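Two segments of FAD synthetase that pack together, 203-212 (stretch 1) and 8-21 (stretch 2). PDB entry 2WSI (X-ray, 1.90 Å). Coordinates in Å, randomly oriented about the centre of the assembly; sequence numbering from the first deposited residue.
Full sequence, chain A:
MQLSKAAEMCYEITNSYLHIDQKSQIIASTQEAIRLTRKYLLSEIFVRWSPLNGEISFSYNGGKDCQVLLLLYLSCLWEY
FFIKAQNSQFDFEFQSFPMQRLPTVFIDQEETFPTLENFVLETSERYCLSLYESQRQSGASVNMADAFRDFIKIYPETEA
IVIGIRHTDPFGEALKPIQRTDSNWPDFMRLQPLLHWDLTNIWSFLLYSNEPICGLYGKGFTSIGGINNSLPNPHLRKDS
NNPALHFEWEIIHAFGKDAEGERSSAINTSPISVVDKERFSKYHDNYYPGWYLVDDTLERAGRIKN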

# COMPACT_ATOMS: atom_id res chain seq x y z
N TRP A 203 1.28 9.00 -4.21
CA TRP A 203 2.69 9.34 -4.35
C TRP A 203 3.13 10.40 -3.34
O TRP A 203 4.24 10.34 -2.80
CB TRP A 203 3.02 9.87 -5.75
CG TRP A 203 2.90 8.92 -6.91
CD1 TRP A 203 2.24 9.15 -8.07
CD2 TRP A 203 3.50 7.61 -7.04
NE1 TRP A 203 2.37 8.07 -8.92
CE2 TRP A 203 3.14 7.12 -8.32
CE3 TRP A 203 4.30 6.83 -6.22
CZ2 TRP A 203 3.55 5.86 -8.78
CZ3 TRP A 203 4.71 5.56 -6.69
CH2 TRP A 203 4.32 5.10 -7.94
N SER A 204 2.29 11.40 -3.12
CA SER A 204 2.67 12.47 -2.21
C SER A 204 2.95 11.90 -0.83
O SER A 204 3.96 12.23 -0.22
CB SER A 204 1.60 13.54 -2.08
OG SER A 204 1.97 14.45 -1.07
N PHE A 205 2.06 11.04 -0.33
CA PHE A 205 2.26 10.46 0.99
C PHE A 205 3.43 9.46 1.01
O PHE A 205 4.27 9.48 1.90
CB PHE A 205 0.97 9.79 1.49
CG PHE A 205 1.08 9.26 2.89
CD1 PHE A 205 1.08 10.13 3.97
CD2 PHE A 205 1.25 7.90 3.13
CE1 PHE A 205 1.19 9.66 5.27
CE2 PHE A 205 1.37 7.42 4.43
CZ PHE A 205 1.33 8.31 5.51
N LEU A 206 3.51 8.60 0.01
CA LEU A 206 4.51 7.53 0.04
C LEU A 206 5.93 8.11 -0.10
O LEU A 206 6.84 7.69 0.58
CB LEU A 206 4.19 6.47 -1.02
CG LEU A 206 5.03 5.19 -1.00
CD1 LEU A 206 4.96 4.55 0.40
CD2 LEU A 206 4.56 4.24 -2.08
N LEU A 207 6.10 9.14 -0.94
CA LEU A 207 7.40 9.79 -1.08
C LEU A 207 7.75 10.58 0.17
O LEU A 207 8.88 10.51 0.65
CB LEU A 207 7.43 10.73 -2.30
CG LEU A 207 7.46 10.00 -3.64
CD1 LEU A 207 7.27 10.99 -4.82
CD2 LEU A 207 8.76 9.18 -3.79
N TYR A 208 6.78 11.33 0.70
CA TYR A 208 7.02 12.00 1.99
C TYR A 208 7.45 11.05 3.12
O TYR A 208 8.24 11.45 3.99
CB TYR A 208 5.80 12.77 2.47
CG TYR A 208 6.12 13.54 3.76
CD1 TYR A 208 6.85 14.72 3.71
CD2 TYR A 208 5.71 13.07 5.01
CE1 TYR A 208 7.17 15.44 4.87
CE2 TYR A 208 6.02 13.79 6.20
CZ TYR A 208 6.75 14.98 6.09
OH TYR A 208 7.09 15.72 7.20
N SER A 209 6.93 9.82 3.13
CA SER A 209 7.20 8.91 4.26
C SER A 209 8.67 8.53 4.35
O SER A 209 9.15 8.12 5.42
CB SER A 209 6.38 7.61 4.17
OG SER A 209 6.85 6.76 3.13
N ASN A 210 9.33 8.60 3.20
CA ASN A 210 10.71 8.13 3.02
C ASN A 210 10.86 6.64 3.24
O ASN A 210 11.98 6.14 3.29
CB ASN A 210 11.70 8.86 3.94
CG ASN A 210 13.13 8.84 3.38
OD1 ASN A 210 13.33 8.85 2.16
ND2 ASN A 210 14.12 8.78 4.26
N GLU A 211 9.74 5.92 3.35
CA GLU A 211 9.79 4.45 3.48
C GLU A 211 10.26 3.81 2.17
O GLU A 211 10.10 4.40 1.10
CB GLU A 211 8.41 3.91 3.88
CG GLU A 211 8.06 4.21 5.34
CD GLU A 211 8.95 3.39 6.28
OE1 GLU A 211 8.78 2.15 6.33
OE2 GLU A 211 9.84 3.97 6.92
N PRO A 212 10.85 2.62 2.24
CA PRO A 212 11.33 2.00 1.01
C PRO A 212 10.13 1.58 0.16
O PRO A 212 9.15 1.12 0.70
CB PRO A 212 12.09 0.76 1.50
CG PRO A 212 11.51 0.45 2.87
CD PRO A 212 10.98 1.73 3.42
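Stretch 2, residues 8-21: EMCYEITNSYLHID

Stretch 2 approaches as a helix, residues 8-18, that begins earlier in the chain and gives way to a short non-helical tail at H19, I20 and D21. It crosses helix 203-209 with the two N-to-C directions 122° apart, so the helices run obliquely against each other, nearer antiparallel than parallel. The axes come within 10.4 Å, a spacing wide enough for large side chains to lie between them. The register is set at two points: the CA atoms of S209 and I13 are 6.0 Å apart, and those of Y208 and Y17 are 7.4 Å apart. The backbones are thus nearer at the serine, and the tyrosine pair sits where there is more room.

Y208, Y17 and I13 carry much of the contact. Y17, with chi1 at t, places its ring against those of F205 and Y208. The edge of F205 points toward the face of Y17, with CD1 of F205 3.8 Å from CD1 of Y17 and the planes at 61°. Y17 in turn directs its own edge toward the face of Y208, with planes at 84° and CD1 of Y17 3.6 Å from CD2 of Y208. Each pair has its centroids 5.5 Å apart, so one ring serves two offset edge-to-face contacts. Beyond them, the Y17 hydroxyl OH donates a hydrogen bond to OG of S204 at 2.7 Å, giving the buried phenol a polar partner one helical turn before Y208.

Y208 points its CA-to-CB bond toward stretch 2 and reaches S16, where its OH and the serine OG share a hydrogen bond of 2.6 Å. I20, past the end of the helix, lays CD1 over a face of the Y208 ring, 4.1 Å from its centroid and from its atom CE1. The tail therefore adds a CH-pi contact to the polar one at the ring's end.

I13 fills the close-packed side. Its CG2 lies 3.7 Å from CB of S209 and 4.3 Å from CZ of F205, while its CD1 is 3.7 Å from the carbonyl O of S209 and 4.2 Å from CG of E211. The small serine goes with the close backbone approach, and its OG turns back to its own helix, donating to O of L206 at 2.7 Å. T14 brings OG1 to the F205 ring edge, 3.6 Å from CZ. The rule to read here is spacing: I13, S16, Y17 and I20 recur at three- and four-residue steps, a helical stripe carried on into the tail.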

# COMPACT_ATOMS: atom_id res chain seq x y z
N GLU A 8 4.48 3.11 16.14
CA GLU A 8 4.83 4.47 16.59
C GLU A 8 5.53 5.27 15.48
O GLU A 8 5.24 6.44 15.28
CB GLU A 8 5.73 4.42 17.85
CG GLU A 8 5.76 5.74 18.59
CD GLU A 8 6.83 6.68 18.07
OE1 GLU A 8 7.83 6.21 17.45
OE2 GLU A 8 6.69 7.91 18.30
N MET A 9 6.42 4.62 14.74
CA MET A 9 7.08 5.27 13.60
C MET A 9 6.03 5.75 12.57
O MET A 9 6.05 6.90 12.14
CB MET A 9 8.10 4.32 12.93
CG MET A 9 8.82 4.97 11.68
SD MET A 9 9.93 3.84 10.78
CE MET A 9 8.70 2.76 9.99
N CYS A 10 5.12 4.87 12.18
CA CYS A 10 4.12 5.23 11.16
C CYS A 10 3.20 6.35 11.69
O CYS A 10 2.78 7.25 10.97
CB CYS A 10 3.32 3.98 10.79
SG CYS A 10 4.33 2.82 9.78
N TYR A 11 2.93 6.29 12.98
CA TYR A 11 2.17 7.34 13.63
C TYR A 11 2.88 8.68 13.49
O TYR A 11 2.23 9.69 13.20
CB TYR A 11 1.93 7.02 15.12
CG TYR A 11 1.27 8.18 15.83
CD1 TYR A 11 -0.12 8.36 15.75
CD2 TYR A 11 2.02 9.09 16.55
CE1 TYR A 11 -0.75 9.46 16.37
CE2 TYR A 11 1.40 10.19 17.19
CZ TYR A 11 0.03 10.36 17.10
OH TYR A 11 -0.58 11.41 17.74
N GLU A 12 4.20 8.70 13.70
CA GLU A 12 4.96 9.96 13.59
C GLU A 12 4.94 10.45 12.16
O GLU A 12 4.83 11.65 11.90
CB GLU A 12 6.43 9.78 14.04
CG GLU A 12 6.59 9.43 15.53
CD GLU A 12 8.05 9.31 15.96
OE1 GLU A 12 8.96 9.32 15.10
OE2 GLU A 12 8.30 9.22 17.18
N ILE A 13 5.03 9.52 11.21
CA ILE A 13 5.07 9.89 9.79
C ILE A 13 3.77 10.53 9.40
O ILE A 13 3.74 11.55 8.72
CB ILE A 13 5.38 8.65 8.91
CG1 ILE A 13 6.86 8.28 9.06
CG2 ILE A 13 5.08 8.93 7.43
CD1 ILE A 13 7.26 6.93 8.39
N THR A 14 2.68 9.92 9.81
CA THR A 14 1.37 10.38 9.41
C THR A 14 1.08 11.71 10.09
O THR A 14 0.63 12.66 9.47
CB THR A 14 0.33 9.30 9.75
OG1 THR A 14 0.70 8.08 9.07
CG2 THR A 14 -1.06 9.73 9.29
N ASN A 15 1.40 11.78 11.38
CA ASN A 15 1.25 13.03 12.14
C ASN A 15 2.06 14.17 11.50
O ASN A 15 1.59 15.28 11.33
CB ASN A 15 1.72 12.80 13.58
CG ASN A 15 1.20 13.88 14.55
OD1 ASN A 15 0.06 14.33 14.44
ND2 ASN A 15 2.03 14.26 15.50
N SER A 16 3.30 13.86 11.14
CA SER A 16 4.15 14.81 10.48
C SER A 16 3.54 15.28 9.14
O SER A 16 3.55 16.48 8.83
CB SER A 16 5.53 14.19 10.28
OG SER A 16 6.39 15.07 9.60
N TYR A 17 2.98 14.35 8.37
CA TYR A 17 2.36 14.74 7.11
C TYR A 17 1.18 15.66 7.39
O TYR A 17 0.96 16.64 6.66
CB TYR A 17 1.86 13.53 6.30
CG TYR A 17 1.51 13.91 4.88
CD1 TYR A 17 2.40 13.68 3.82
CD2 TYR A 17 0.28 14.51 4.59
CE1 TYR A 17 2.05 14.04 2.50
CE2 TYR A 17 -0.06 14.88 3.33
CZ TYR A 17 0.81 14.67 2.29
OH TYR A 17 0.40 15.07 1.05
N LEU A 18 0.43 15.35 8.44
CA LEU A 18 -0.79 16.12 8.75
C LEU A 18 -0.41 17.51 9.26
O LEU A 18 -1.26 18.37 9.36
CB LEU A 18 -1.66 15.41 9.80
CG LEU A 18 -2.43 14.14 9.40
CD1 LEU A 18 -3.27 13.56 10.56
CD2 LEU A 18 -3.32 14.44 8.21
N HIS A 19 0.85 17.71 9.61
CA HIS A 19 1.31 19.02 10.06
C HIS A 19 2.02 19.80 8.97
O HIS A 19 2.55 20.89 9.22
CB HIS A 19 2.23 18.86 11.27
CG HIS A 19 1.51 18.61 12.56
ND1 HIS A 19 1.44 19.54 13.57
CD2 HIS A 19 0.81 17.53 12.99
CE1 HIS A 19 0.73 19.05 14.57
NE2 HIS A 19 0.34 17.83 14.25
N ILE A 20 2.08 19.26 7.75
CA ILE A 20 2.64 20.03 6.65
C ILE A 20 1.80 21.29 6.40
O ILE A 20 0.58 21.23 6.18
CB ILE A 20 2.69 19.26 5.34
CG1 ILE A 20 3.65 18.07 5.46
CG2 ILE A 20 3.16 20.18 4.22
CD1 ILE A 20 3.48 17.05 4.33
N ASP A 21 2.47 22.44 6.42
CA ASP A 21 1.82 23.72 6.20
C ASP A 21 2.38 24.34 4.93
O ASP A 21 3.16 25.28 4.98
CB ASP A 21 2.05 24.63 7.41
CG ASP A 21 1.39 25.98 7.26
OD1 ASP A 21 0.53 26.14 6.36
OD2 ASP A 21 1.73 26.87 8.06